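Local coordinates for protein fumarylacetoacetate hydrolase (Burkholderia xenovorans, PDB 5TI1) that probably hydrolyses fumarylacetoacetate to fumarate and acetoacetate, the last step of phenylalanine and tyrosine breakdown, in a site holding a bound magnesium ion, at residues 198-203 and 283-288; 223-228 and 326-331; 259-264 and 437-442; 397-402 and 407-412. All coordinates share one frame; numbering follows the deposited sequence.

Interaction 1: 198-203 and 283-288; sequences TPVRRP and ATTISP. With NA (sodium ion), chain L.
A chi1 of 174° in V200 swings CG1 trans to the residue's own amide nitrogen and sets CG2 beside that nitrogen, and both methyls then bear on A283. CG1 of V200 lies 3.6 Å from CB of A283 and CG2 lies 4.0 Å from the same carbon, so the alanine methyl meets the fork of the valine rather than a single tip. This small apolar contact is buried, and V200 is also covered by F282 and I439. Direct hydrogen bonds between 198-203 and 283-288 are absent, but one water spans the gap. It donates to T198 O at 2.6 Å and accepts from T285 OG1 at 2.7 Å. The same threonine oxygen also receives the indole N-H of W261, so it is gripped from two directions and its single proton is committed to the water. A283 gives its carbonyl O to the sodium ion at 2.4 Å. In T284, chi1 of -61° places OG1 trans to the carbonyl carbon, from where it reaches the sodium ion at 2.9 Å, a longer bond. D260 OD1, W261 O and K280 O complete a five-ligand, all-oxygen shell. A283, just ahead of strand 284-292, thus turns its methyl to V200 and its carbonyl to the cation, and with T284 forms part of the sodium site beside the magnesium centre of this FAH-family domain.

Interaction 2: 223-228 and 326-331; sequences LDIELE and LEVTLR. With MG (magnesium ion), chain K.
I225 and V328 point at each other end to end, CD1 of I225 meeting CG1 of V328 at 3.8 Å. The isoleucine chain reaches this far because chi1 of 73° puts CG1 between the backbone N and carbonyl carbon, while chi2 of 176° extends CD1 straight on. L227 meets the other branch of the same valine differently: the two side chains run past one another in opposite directions, with CD1 of L227 4.0 Å from CG2 of V328. The second leucine methyl, CD2 of L227, lies slantwise over L326, 4.2 Å from its CB. All three contacts are apolar, and the nearest backbones, at L227 and V328, are 7.7 Å apart between CA atoms, a spacing that implies packing through side chains rather than strand pairing. The residues alternating with I225 and L227 face a metal instead. E226 OE2 and E228 OE1 each bind the magnesium ion at 2.2 Å, and D153 and D260 supply its other two protein ligands. A second shell holds the remaining oxygens: E226 OE1 pairs with R264, and E228 OE2 accepts from G376 N. Strand 223-233 thus has its metal ligands on one side and, on the other, an apolar layer facing strand 321-331, filled in by L417 and L419 of strand 416-424 and by I341 and T344 of strand 339-345.

Interaction 3: 259-264 and 437-442; sequences NDWSAR and GEILPA. With NA (sodium ion), chain L; MG (magnesium ion), chain K.
W261 carries this contact against G437 and I439, its side chain traceable outward from the backbone. W261 CB sits 4.1 Å from the sodium ion, not as a ligand. From it a chi1 of -53° sets CG trans to the carbonyl carbon and sends the indole toward strand 429-440. On the pyrrole side W261 NE1 donates a hydrogen bond to T285 OG1. On the benzo side CE3 and CZ3 approach the isoleucine, W261 CZ3 coming within 3.7 Å of I439 CD1, the two side chains arriving from opposite directions. At the far end W261 CH2 lies 3.8 Å from G437 O, and W261 CZ2 is 3.9 Å from CA of G437, whose lack of a side chain lets the ring lie close. N259 adds its ND2 3.1 Å above one ring face, offset toward the rim. The backbone of W261 joins the sodium site: its carbonyl O binds the ion at 2.5 Å, while D260, centre of an inverse gamma turn, bridges both cations, OD1 to sodium and OD2 to magnesium. The indole thus fills the space between strand 252-263 and strand 429-440, with V200 of strand 200-207, I225 of strand 223-233 and L417 of strand 416-424 packed around it.

Interaction 4: 397-402 and 407-412; sequences KKPLEL and TRSFIE
The guanidinium of R408 is sandwiched: L402 CD1 lies over one face and E412 OE2 over the other, 3.0 Å above the plane and centred on it. That carboxylate oxygen is 3.2 Å from R408 NH1, but no N-H points at it, so the pairing is one of charge alone. The directional bonds are made at the rim. R408 NH1 donates to T407 O at 3.0 Å, the oxygen lying within 3° of the guanidinium plane although the nitrogen stands well above the carbonyl plane, and NE forms a salt bridge with D415. Chi1 of -76° brings CG of R408 to 4.0 Å from L402 CD1, the two chains crossing at a slant, and a bend at chi2 (-61°) then turns the rest of the arginine. With two carboxylates close by, the positive charge is probably stabilised. The two backbones are paired directly: L400 N donates to R408 O and R408 N to L400 O, both at 2.8 Å. T407 CA also approaches L400 O at 3.1 Å, a CA-H...O contact. L400 and R408 are a hydrogen-bonded antiparallel pair and E401 and T407 a non-hydrogen-bonded one, the pattern of a short two-stranded beta hairpin at the protein surface.

How the interactions relate
Interactions 1 to 3 surround one metal centre. D260 of interaction 3 joins the magnesium ion of interaction 2 to the sodium ion of interaction 1, the two ions lying 6.8 Å apart. Interactions 1 and 3 have centres about 7 Å apart and share neighbouring strands in two sheets; interactions 2 and 3 are about 10 Å apart, with D224 N and S262 O 2.8 Å apart between adjacent strands. Interaction 4 is peripheral, about 20 Å from interaction 1 between centres, yet I411 ties it in: I411 N is 2.9 Å from L223 O, I411 O is 2.9 Å from R202 NH2, and I411 CG2 packs 3.6 Å from I439 CG1.

Interaction 1: 198-203 and 283-288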
loop_
_atom_site.group_PDB
_atom_site.type_symbol
_atom_site.label_atom_id
_atom_site.label_comp_id
_atom_site.label_asym_id
_atom_site.label_seq_id
_atom_site.Cartn_x
_atom_site.Cartn_y
_atom_site.Cartn_z
ATOM N N THR B 198 9.867 17.972 -3.228
ATOM C CA THR B 198 10.611 17.161 -2.275
ATOM C C THR B 198 11.873 16.657 -2.948
ATOM O O THR B 198 11.786 16.047 -4.021
ATOM C CB THR B 198 9.774 15.973 -1.787
ATOM O OG1 THR B 198 8.490 16.433 -1.334
ATOM C CG2 THR B 198 10.492 15.265 -0.667
ATOM N N PRO B 199 13.056 16.907 -2.390
ATOM C CA PRO B 199 14.272 16.321 -2.960
ATOM C C PRO B 199 14.250 14.807 -2.845
ATOM O O PRO B 199 13.682 14.236 -1.910
ATOM C CB PRO B 199 15.397 16.930 -2.108
ATOM C CG PRO B 199 14.748 17.312 -0.835
ATOM C CD PRO B 199 13.332 17.715 -1.192
ATOM N N VAL B 200 14.886 14.153 -3.808
ATOM C CA VAL B 200 14.875 12.701 -3.906
ATOM C C VAL B 200 16.304 12.215 -3.833
ATOM O O VAL B 200 17.142 12.603 -4.657
ATOM C CB VAL B 200 14.213 12.222 -5.204
ATOM C CG1 VAL B 200 14.354 10.713 -5.323
ATOM C CG2 VAL B 200 12.748 12.637 -5.229
ATOM N N ARG B 201 16.591 11.355 -2.873
ATOM C CA ARG B 201 17.967 10.930 -2.689
ATOM C C ARG B 201 18.230 9.700 -3.535
ATOM O O ARG B 201 17.442 8.741 -3.510
ATOM C CB ARG B 201 18.289 10.637 -1.230
ATOM C CG ARG B 201 19.786 10.365 -1.086
ATOM C CD ARG B 201 20.279 10.385 0.331
ATOM N NE ARG B 201 20.011 11.633 1.050
ATOM C CZ ARG B 201 20.805 12.703 1.064
ATOM N NH1 ARG B 201 21.935 12.724 0.363
ATOM N NH2 ARG B 201 20.451 13.766 1.771
ATOM N N ARG B 202 19.326 9.739 -4.292
ATOM C CA ARG B 202 19.753 8.596 -5.077
ATOM C C ARG B 202 19.875 7.387 -4.157
ATOM O O ARG B 202 20.592 7.456 -3.145
ATOM C CB ARG B 202 21.089 8.868 -5.769
ATOM C CG ARG B 202 21.657 7.677 -6.558
ATOM C CD ARG B 202 23.011 8.028 -7.209
ATOM N NE ARG B 202 22.916 9.201 -8.076
ATOM C CZ ARG B 202 22.541 9.162 -9.351
ATOM N NH1 ARG B 202 22.238 8.000 -9.919
ATOM N NH2 ARG B 202 22.464 10.287 -10.066
ATOM N N PRO B 203 19.181 6.292 -4.445
ATOM C CA PRO B 203 19.245 5.121 -3.562
ATOM C C PRO B 203 20.537 4.339 -3.723
ATOM O O PRO B 203 21.093 4.234 -4.817
ATOM C CB PRO B 203 18.039 4.284 -4.010
ATOM C CG PRO B 203 17.803 4.697 -5.460
ATOM C CD PRO B 203 18.154 6.159 -5.497
ATOM N N ALA B 283 10.928 6.655 -3.716
ATOM C CA ALA B 283 10.308 7.956 -3.967
ATOM C C ALA B 283 9.331 7.881 -5.131
ATOM O O ALA B 283 9.634 7.281 -6.164
ATOM C CB ALA B 283 11.358 9.029 -4.278
ATOM N N THR B 284 8.161 8.489 -4.966
ATOM C CA THR B 284 7.240 8.749 -6.057
ATOM C C THR B 284 6.698 10.148 -5.824
ATOM O O THR B 284 6.275 10.460 -4.709
ATOM C CB THR B 284 6.108 7.709 -6.100
ATOM O OG1 THR B 284 6.658 6.399 -6.307
ATOM C CG2 THR B 284 5.141 8.031 -7.227
ATOM N N THR B 285 6.749 11.005 -6.845
ATOM C CA THR B 285 6.347 12.398 -6.693
ATOM C C THR B 285 5.030 12.645 -7.425
ATOM O O THR B 285 4.836 12.170 -8.546
ATOM C CB THR B 285 7.442 13.348 -7.215
ATOM O OG1 THR B 285 8.669 13.090 -6.528
ATOM C CG2 THR B 285 7.064 14.804 -6.987
ATOM N N ILE B 286 4.114 13.377 -6.790
ATOM C CA ILE B 286 2.928 13.846 -7.497
ATOM C C ILE B 286 2.828 15.365 -7.403
ATOM O O ILE B 286 3.338 16.000 -6.472
ATOM C CB ILE B 286 1.617 13.186 -7.002
ATOM C CG1 ILE B 286 1.347 13.492 -5.523
ATOM C CG2 ILE B 286 1.651 11.680 -7.258
ATOM C CD1 ILE B 286 -0.042 13.001 -5.052
ATOM N N SER B 287 2.168 15.946 -8.404
ATOM C CA SER B 287 1.835 17.353 -8.375
ATOM C C SER B 287 0.801 17.619 -7.280
ATOM O O SER B 287 0.082 16.706 -6.852
ATOM C CB SER B 287 1.299 17.792 -9.740
ATOM O OG SER B 287 0.177 17.015 -10.113
ATOM N N PRO B 288 0.706 18.864 -6.802
ATOM C CA PRO B 288 -0.151 19.130 -5.636
ATOM C C PRO B 288 -1.618 19.408 -5.944
ATOM O O PRO B 288 -2.443 19.297 -5.032
ATOM C CB PRO B 288 0.519 20.356 -4.994
ATOM C CG PRO B 288 1.171 21.061 -6.143
ATOM C CD PRO B 288 1.609 19.994 -7.103
HETATM NA NA NA L . 9.056 5.462 -7.591
HETATM O O HOH W 1 9.809 15.406 -5.649
#

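Interaction 2: 223-228 and 326-331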
loop_
_atom_site.group_PDB
_atom_site.type_symbol
_atom_site.label_atom_id
_atom_site.label_comp_id
_atom_site.label_asym_id
_atom_site.label_seq_id
_atom_site.Cartn_x
_atom_site.Cartn_y
_atom_site.Cartn_z
ATOM N N LEU B 223 19.373 5.909 -12.580
ATOM C CA LEU B 223 18.235 6.590 -11.988
ATOM C C LEU B 223 17.403 7.251 -13.079
ATOM O O LEU B 223 17.928 8.012 -13.904
ATOM C CB LEU B 223 18.721 7.626 -10.979
ATOM C CG LEU B 223 17.653 8.378 -10.203
ATOM C CD1 LEU B 223 16.815 7.384 -9.351
ATOM C CD2 LEU B 223 18.317 9.453 -9.366
ATOM N N ASP B 224 16.104 6.966 -13.086
ATOM C CA ASP B 224 15.263 7.373 -14.198
ATOM C C ASP B 224 13.946 7.924 -13.667
ATOM O O ASP B 224 13.555 7.674 -12.522
ATOM C CB ASP B 224 15.027 6.191 -15.158
ATOM C CG ASP B 224 14.588 6.633 -16.548
ATOM O OD1 ASP B 224 14.428 7.851 -16.768
ATOM O OD2 ASP B 224 14.411 5.760 -17.425
ATOM N N ILE B 225 13.282 8.707 -14.514
ATOM C CA ILE B 225 11.902 9.118 -14.273
ATOM C C ILE B 225 10.968 8.077 -14.861
ATOM O O ILE B 225 11.381 7.226 -15.657
ATOM C CB ILE B 225 11.583 10.483 -14.906
ATOM C CG1 ILE B 225 11.470 10.322 -16.427
ATOM C CG2 ILE B 225 12.618 11.523 -14.510
ATOM C CD1 ILE B 225 11.063 11.568 -17.152
ATOM N N GLU B 226 9.693 8.164 -14.498
ATOM C CA GLU B 226 8.621 7.560 -15.281
ATOM C C GLU B 226 7.508 8.588 -15.337
ATOM O O GLU B 226 6.865 8.865 -14.315
ATOM C CB GLU B 226 8.137 6.233 -14.691
ATOM C CG GLU B 226 9.216 5.158 -14.709
ATOM C CD GLU B 226 8.662 3.749 -14.769
ATOM O OE1 GLU B 226 9.327 2.869 -15.356
ATOM O OE2 GLU B 226 7.567 3.524 -14.233
ATOM N N LEU B 227 7.332 9.192 -16.515
ATOM C CA LEU B 227 6.276 10.169 -16.734
ATOM C C LEU B 227 4.934 9.460 -16.728
ATOM O O LEU B 227 4.699 8.565 -17.549
ATOM C CB LEU B 227 6.485 10.895 -18.064
ATOM C CG LEU B 227 5.241 11.614 -18.601
ATOM C CD1 LEU B 227 4.906 12.818 -17.752
ATOM C CD2 LEU B 227 5.473 12.049 -20.037
ATOM N N GLU B 228 4.060 9.854 -15.801
ATOM C CA GLU B 228 2.756 9.223 -15.645
ATOM C C GLU B 228 1.733 10.252 -15.189
ATOM O O GLU B 228 2.071 11.361 -14.774
ATOM C CB GLU B 228 2.801 8.089 -14.613
ATOM C CG GLU B 228 3.888 7.059 -14.841
ATOM C CD GLU B 228 3.738 5.864 -13.938
ATOM O OE1 GLU B 228 4.732 5.140 -13.730
ATOM O OE2 GLU B 228 2.618 5.659 -13.436
ATOM N N LEU B 326 1.542 16.574 -22.144
ATOM C CA LEU B 326 2.521 16.366 -21.083
ATOM C C LEU B 326 3.924 16.705 -21.575
ATOM O O LEU B 326 4.265 16.446 -22.735
ATOM C CB LEU B 326 2.476 14.916 -20.589
ATOM C CG LEU B 326 1.132 14.402 -20.077
ATOM C CD1 LEU B 326 1.159 12.889 -19.981
ATOM C CD2 LEU B 326 0.771 15.003 -18.732
ATOM N N GLU B 327 4.738 17.281 -20.681
ATOM C CA GLU B 327 6.114 17.646 -20.985
ATOM C C GLU B 327 6.984 17.379 -19.767
ATOM O O GLU B 327 6.520 17.415 -18.626
ATOM C CB GLU B 327 6.262 19.129 -21.387
ATOM C CG GLU B 327 5.420 19.538 -22.588
ATOM C CD GLU B 327 5.806 20.901 -23.153
ATOM O OE1 GLU B 327 6.731 21.533 -22.604
ATOM O OE2 GLU B 327 5.179 21.333 -24.147
ATOM N N VAL B 328 8.258 17.114 -20.020
ATOM C CA VAL B 328 9.234 16.933 -18.958
ATOM C C VAL B 328 10.439 17.790 -19.303
ATOM O O VAL B 328 10.873 17.821 -20.460
ATOM C CB VAL B 328 9.630 15.453 -18.777
ATOM C CG1 VAL B 328 10.735 15.298 -17.720
ATOM C CG2 VAL B 328 8.387 14.595 -18.409
ATOM N N THR B 329 10.951 18.513 -18.318
ATOM C CA THR B 329 12.208 19.223 -18.475
ATOM C C THR B 329 13.220 18.672 -17.484
ATOM O O THR B 329 12.861 18.129 -16.427
ATOM C CB THR B 329 12.043 20.745 -18.298
ATOM O OG1 THR B 329 11.686 21.048 -16.947
ATOM C CG2 THR B 329 10.966 21.285 -19.250
ATOM N N LEU B 330 14.492 18.783 -17.863
ATOM C CA LEU B 330 15.609 18.373 -17.026
ATOM C C LEU B 330 16.555 19.556 -16.938
ATOM O O LEU B 330 16.918 20.135 -17.966
ATOM C CB LEU B 330 16.324 17.141 -17.607
ATOM C CG LEU B 330 17.373 16.412 -16.747
ATOM C CD1 LEU B 330 17.522 14.973 -17.206
ATOM C CD2 LEU B 330 18.733 17.108 -16.758
ATOM N N ARG B 331 16.933 19.934 -15.725
ATOM C CA ARG B 331 17.867 21.043 -15.560
ATOM C C ARG B 331 19.078 20.591 -14.761
ATOM O O ARG B 331 18.945 20.281 -13.562
ATOM C CB ARG B 331 17.201 22.245 -14.892
ATOM C CG ARG B 331 18.151 23.423 -14.750
ATOM C CD ARG B 331 17.431 24.728 -14.496
ATOM N NE ARG B 331 16.638 24.678 -13.277
ATOM C CZ ARG B 331 17.152 24.733 -12.054
ATOM N NH1 ARG B 331 18.467 24.832 -11.885
ATOM N NH2 ARG B 331 16.351 24.675 -10.993
HETATM MG MG MG K . 5.725 3.249 -13.116
#

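Interaction 3: 259-264 and 437-442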
loop_
_atom_site.group_PDB
_atom_site.type_symbol
_atom_site.label_atom_id
_atom_site.label_comp_id
_atom_site.label_asym_id
_atom_site.label_seq_id
_atom_site.Cartn_x
_atom_site.Cartn_y
_atom_site.Cartn_z
ATOM N N ASN B 259 5.477 11.196 -11.091
ATOM C CA ASN B 259 6.799 10.755 -11.507
ATOM C C ASN B 259 7.181 9.565 -10.637
ATOM O O ASN B 259 7.525 9.731 -9.460
ATOM C CB ASN B 259 7.831 11.877 -11.385
ATOM C CG ASN B 259 9.206 11.458 -11.889
ATOM O OD1 ASN B 259 9.397 10.303 -12.301
ATOM N ND2 ASN B 259 10.172 12.396 -11.875
ATOM N N ASP B 260 7.136 8.370 -11.224
ATOM C CA ASP B 260 7.493 7.141 -10.516
ATOM C C ASP B 260 8.992 6.908 -10.679
ATOM O O ASP B 260 9.444 6.143 -11.535
ATOM C CB ASP B 260 6.675 5.965 -11.046
ATOM C CG ASP B 260 7.072 4.640 -10.413
ATOM O OD1 ASP B 260 7.611 4.654 -9.281
ATOM O OD2 ASP B 260 6.859 3.585 -11.060
ATOM N N TRP B 261 9.773 7.600 -9.842
ATOM C CA TRP B 261 11.225 7.467 -9.874
ATOM C C TRP B 261 11.636 5.999 -9.834
ATOM O O TRP B 261 11.128 5.220 -9.024
ATOM C CB TRP B 261 11.856 8.211 -8.697
ATOM C CG TRP B 261 11.459 9.652 -8.555
ATOM C CD1 TRP B 261 10.464 10.156 -7.759
ATOM C CD2 TRP B 261 12.060 10.781 -9.208
ATOM N NE1 TRP B 261 10.402 11.526 -7.888
ATOM C CE2 TRP B 261 11.373 11.936 -8.766
ATOM C CE3 TRP B 261 13.104 10.928 -10.121
ATOM C CZ2 TRP B 261 11.713 13.220 -9.192
ATOM C CZ3 TRP B 261 13.436 12.207 -10.555
ATOM C CH2 TRP B 261 12.745 13.336 -10.085
ATOM N N SER B 262 12.565 5.629 -10.714
ATOM C CA SER B 262 12.970 4.241 -10.888
ATOM C C SER B 262 14.485 4.129 -10.851
ATOM O O SER B 262 15.180 4.903 -11.516
ATOM C CB SER B 262 12.449 3.685 -12.214
ATOM O OG SER B 262 11.033 3.540 -12.174
ATOM N N ALA B 263 14.987 3.156 -10.088
ATOM C CA ALA B 263 16.400 2.774 -10.095
ATOM C C ALA B 263 16.505 1.485 -10.904
ATOM O O ALA B 263 16.284 0.390 -10.377
ATOM C CB ALA B 263 16.925 2.595 -8.677
ATOM N N ARG B 264 16.832 1.614 -12.192
ATOM C CA ARG B 264 16.621 0.499 -13.108
ATOM C C ARG B 264 17.630 -0.617 -12.918
ATOM O O ARG B 264 17.292 -1.782 -13.150
ATOM C CB ARG B 264 16.653 0.981 -14.552
ATOM C CG ARG B 264 15.633 2.046 -14.795
ATOM C CD ARG B 264 15.189 2.105 -16.223
ATOM N NE ARG B 264 14.102 3.064 -16.325
ATOM C CZ ARG B 264 12.836 2.784 -16.048
ATOM N NH1 ARG B 264 12.481 1.554 -15.663
ATOM N NH2 ARG B 264 11.924 3.739 -16.157
ATOM N N GLY B 437 11.205 17.347 -8.803
ATOM C CA GLY B 437 12.101 16.873 -7.767
ATOM C C GLY B 437 13.528 17.020 -8.226
ATOM O O GLY B 437 13.822 16.923 -9.422
ATOM N N GLU B 438 14.425 17.249 -7.269
ATOM C CA GLU B 438 15.843 17.407 -7.552
ATOM C C GLU B 438 16.618 16.330 -6.800
ATOM O O GLU B 438 16.317 16.034 -5.641
ATOM C CB GLU B 438 16.304 18.821 -7.179
ATOM C CG GLU B 438 17.758 19.119 -7.503
ATOM C CD GLU B 438 18.074 20.610 -7.459
ATOM O OE1 GLU B 438 18.900 21.021 -6.630
ATOM O OE2 GLU B 438 17.483 21.368 -8.252
ATOM N N ILE B 439 17.590 15.715 -7.469
ATOM C CA ILE B 439 18.221 14.495 -6.972
ATOM C C ILE B 439 19.367 14.846 -6.024
ATOM O O ILE B 439 20.238 15.664 -6.351
ATOM C CB ILE B 439 18.720 13.623 -8.135
ATOM C CG1 ILE B 439 17.546 13.198 -9.030
ATOM C CG2 ILE B 439 19.501 12.423 -7.598
ATOM C CD1 ILE B 439 16.390 12.593 -8.280
ATOM N N LEU B 440 19.360 14.228 -4.830
ATOM C CA LEU B 440 20.450 14.359 -3.874
ATOM C C LEU B 440 21.436 13.207 -4.033
ATOM O O LEU B 440 21.038 12.091 -4.384
ATOM C CB LEU B 440 19.909 14.375 -2.453
ATOM C CG LEU B 440 18.859 15.460 -2.209
ATOM C CD1 LEU B 440 18.403 15.442 -0.759
ATOM C CD2 LEU B 440 19.418 16.828 -2.593
ATOM N N PRO B 441 22.729 13.460 -3.798
ATOM C CA PRO B 441 23.719 12.381 -3.886
ATOM C C PRO B 441 23.374 11.238 -2.941
ATOM O O PRO B 441 22.789 11.435 -1.875
ATOM C CB PRO B 441 25.029 13.066 -3.470
ATOM C CG PRO B 441 24.801 14.500 -3.732
ATOM C CD PRO B 441 23.354 14.751 -3.474
ATOM N N ALA B 442 23.740 10.030 -3.354
ATOM C CA ALA B 442 23.513 8.873 -2.508
ATOM C C ALA B 442 24.316 9.010 -1.222
ATOM O O ALA B 442 25.333 9.707 -1.170
ATOM C CB ALA B 442 23.896 7.582 -3.239
HETATM NA NA NA L . 9.056 5.462 -7.591
HETATM MG MG MG K . 5.725 3.249 -13.116
#

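Interaction 4: 397-402 and 407-412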
loop_
_atom_site.group_PDB
_atom_site.type_symbol
_atom_site.label_atom_id
_atom_site.label_comp_id
_atom_site.label_asym_id
_atom_site.label_seq_id
_atom_site.Cartn_x
_atom_site.Cartn_y
_atom_site.Cartn_z
ATOM N N LYS B 397 22.268 4.153 -25.416
ATOM C CA LYS B 397 22.917 3.960 -26.706
ATOM C C LYS B 397 23.013 5.275 -27.473
ATOM O O LYS B 397 23.994 5.517 -28.187
ATOM C CB LYS B 397 22.155 2.908 -27.516
ATOM N N LYS B 398 22.003 6.135 -27.343
ATOM C CA LYS B 398 22.012 7.466 -27.945
ATOM C C LYS B 398 21.673 8.454 -26.840
ATOM O O LYS B 398 20.503 8.829 -26.666
ATOM C CB LYS B 398 21.037 7.571 -29.118
ATOM N N PRO B 399 22.674 8.893 -26.072
ATOM C CA PRO B 399 22.431 9.891 -25.026
ATOM C C PRO B 399 21.698 11.111 -25.569
ATOM O O PRO B 399 21.852 11.494 -26.731
ATOM C CB PRO B 399 23.844 10.257 -24.548
ATOM C CG PRO B 399 24.687 9.084 -24.893
ATOM C CD PRO B 399 24.102 8.536 -26.173
ATOM N N LEU B 400 20.899 11.716 -24.704
ATOM C CA LEU B 400 20.113 12.893 -25.040
ATOM C C LEU B 400 20.977 14.152 -24.970
ATOM O O LEU B 400 21.677 14.378 -23.977
ATOM C CB LEU B 400 18.937 12.983 -24.067
ATOM C CG LEU B 400 17.595 13.605 -24.435
ATOM C CD1 LEU B 400 17.046 13.049 -25.752
ATOM C CD2 LEU B 400 16.637 13.337 -23.297
ATOM N N GLU B 401 20.937 14.969 -26.024
ATOM C CA GLU B 401 21.648 16.242 -26.050
ATOM C C GLU B 401 20.708 17.331 -25.543
ATOM O O GLU B 401 19.673 17.597 -26.163
ATOM C CB GLU B 401 22.152 16.562 -27.461
ATOM N N LEU B 402 21.062 17.948 -24.416
ATOM C CA LEU B 402 20.181 18.908 -23.760
ATOM C C LEU B 402 20.215 20.238 -24.501
ATOM O O LEU B 402 21.289 20.733 -24.852
ATOM C CB LEU B 402 20.586 19.112 -22.299
ATOM C CG LEU B 402 20.397 17.960 -21.311
ATOM C CD1 LEU B 402 20.955 18.317 -19.946
ATOM C CD2 LEU B 402 18.926 17.571 -21.200
ATOM N N THR B 407 24.855 16.459 -21.968
ATOM C CA THR B 407 24.279 15.209 -22.449
ATOM C C THR B 407 23.829 14.360 -21.266
ATOM O O THR B 407 24.462 14.361 -20.208
ATOM C CB THR B 407 25.282 14.428 -23.326
ATOM O OG1 THR B 407 26.397 14.004 -22.536
ATOM C CG2 THR B 407 25.794 15.307 -24.465
ATOM N N ARG B 408 22.720 13.647 -21.435
ATOM C CA ARG B 408 22.218 12.783 -20.378
ATOM C C ARG B 408 21.942 11.399 -20.931
ATOM O O ARG B 408 21.342 11.260 -22.003
ATOM C CB ARG B 408 20.944 13.350 -19.738
ATOM C CG ARG B 408 21.198 14.504 -18.779
ATOM C CD ARG B 408 22.083 14.072 -17.614
ATOM N NE ARG B 408 22.295 15.146 -16.652
ATOM C CZ ARG B 408 23.230 16.088 -16.769
ATOM N NH1 ARG B 408 24.034 16.102 -17.825
ATOM N NH2 ARG B 408 23.362 17.019 -15.828
ATOM N N SER B 409 22.386 10.382 -20.200
ATOM C CA SER B 409 21.858 9.039 -20.387
ATOM C C SER B 409 20.789 8.810 -19.330
ATOM O O SER B 409 19.597 8.820 -19.642
ATOM C CB SER B 409 22.967 7.994 -20.312
ATOM O OG SER B 409 23.736 8.020 -21.498
ATOM N N PHE B 410 21.197 8.649 -18.075
ATOM C CA PHE B 410 20.265 8.631 -16.956
ATOM C C PHE B 410 20.471 9.890 -16.110
ATOM O O PHE B 410 21.297 10.747 -16.431
ATOM C CB PHE B 410 20.416 7.330 -16.161
ATOM C CG PHE B 410 19.933 6.123 -16.915
ATOM C CD1 PHE B 410 18.581 5.787 -16.923
ATOM C CD2 PHE B 410 20.811 5.361 -17.666
ATOM C CE1 PHE B 410 18.121 4.686 -17.644
ATOM C CE2 PHE B 410 20.369 4.267 -18.388
ATOM C CZ PHE B 410 19.016 3.922 -18.380
ATOM N N ILE B 411 19.673 10.017 -15.045
ATOM C CA ILE B 411 19.675 11.236 -14.242
ATOM C C ILE B 411 20.948 11.327 -13.406
ATOM O O ILE B 411 21.407 10.339 -12.819
ATOM C CB ILE B 411 18.437 11.287 -13.333
ATOM C CG1 ILE B 411 17.140 11.278 -14.150
ATOM C CG2 ILE B 411 18.486 12.524 -12.443
ATOM C CD1 ILE B 411 15.920 10.975 -13.285
ATOM N N GLU B 412 21.504 12.523 -13.318
ATOM C CA GLU B 412 22.711 12.758 -12.545
ATOM C C GLU B 412 22.389 13.588 -11.306
ATOM O O GLU B 412 21.319 14.201 -11.203
ATOM C CB GLU B 412 23.780 13.423 -13.429
ATOM C CG GLU B 412 24.660 12.370 -14.083
ATOM C CD GLU B 412 25.145 12.752 -15.446
ATOM O OE1 GLU B 412 25.498 11.836 -16.219
ATOM O OE2 GLU B 412 25.182 13.962 -15.750
#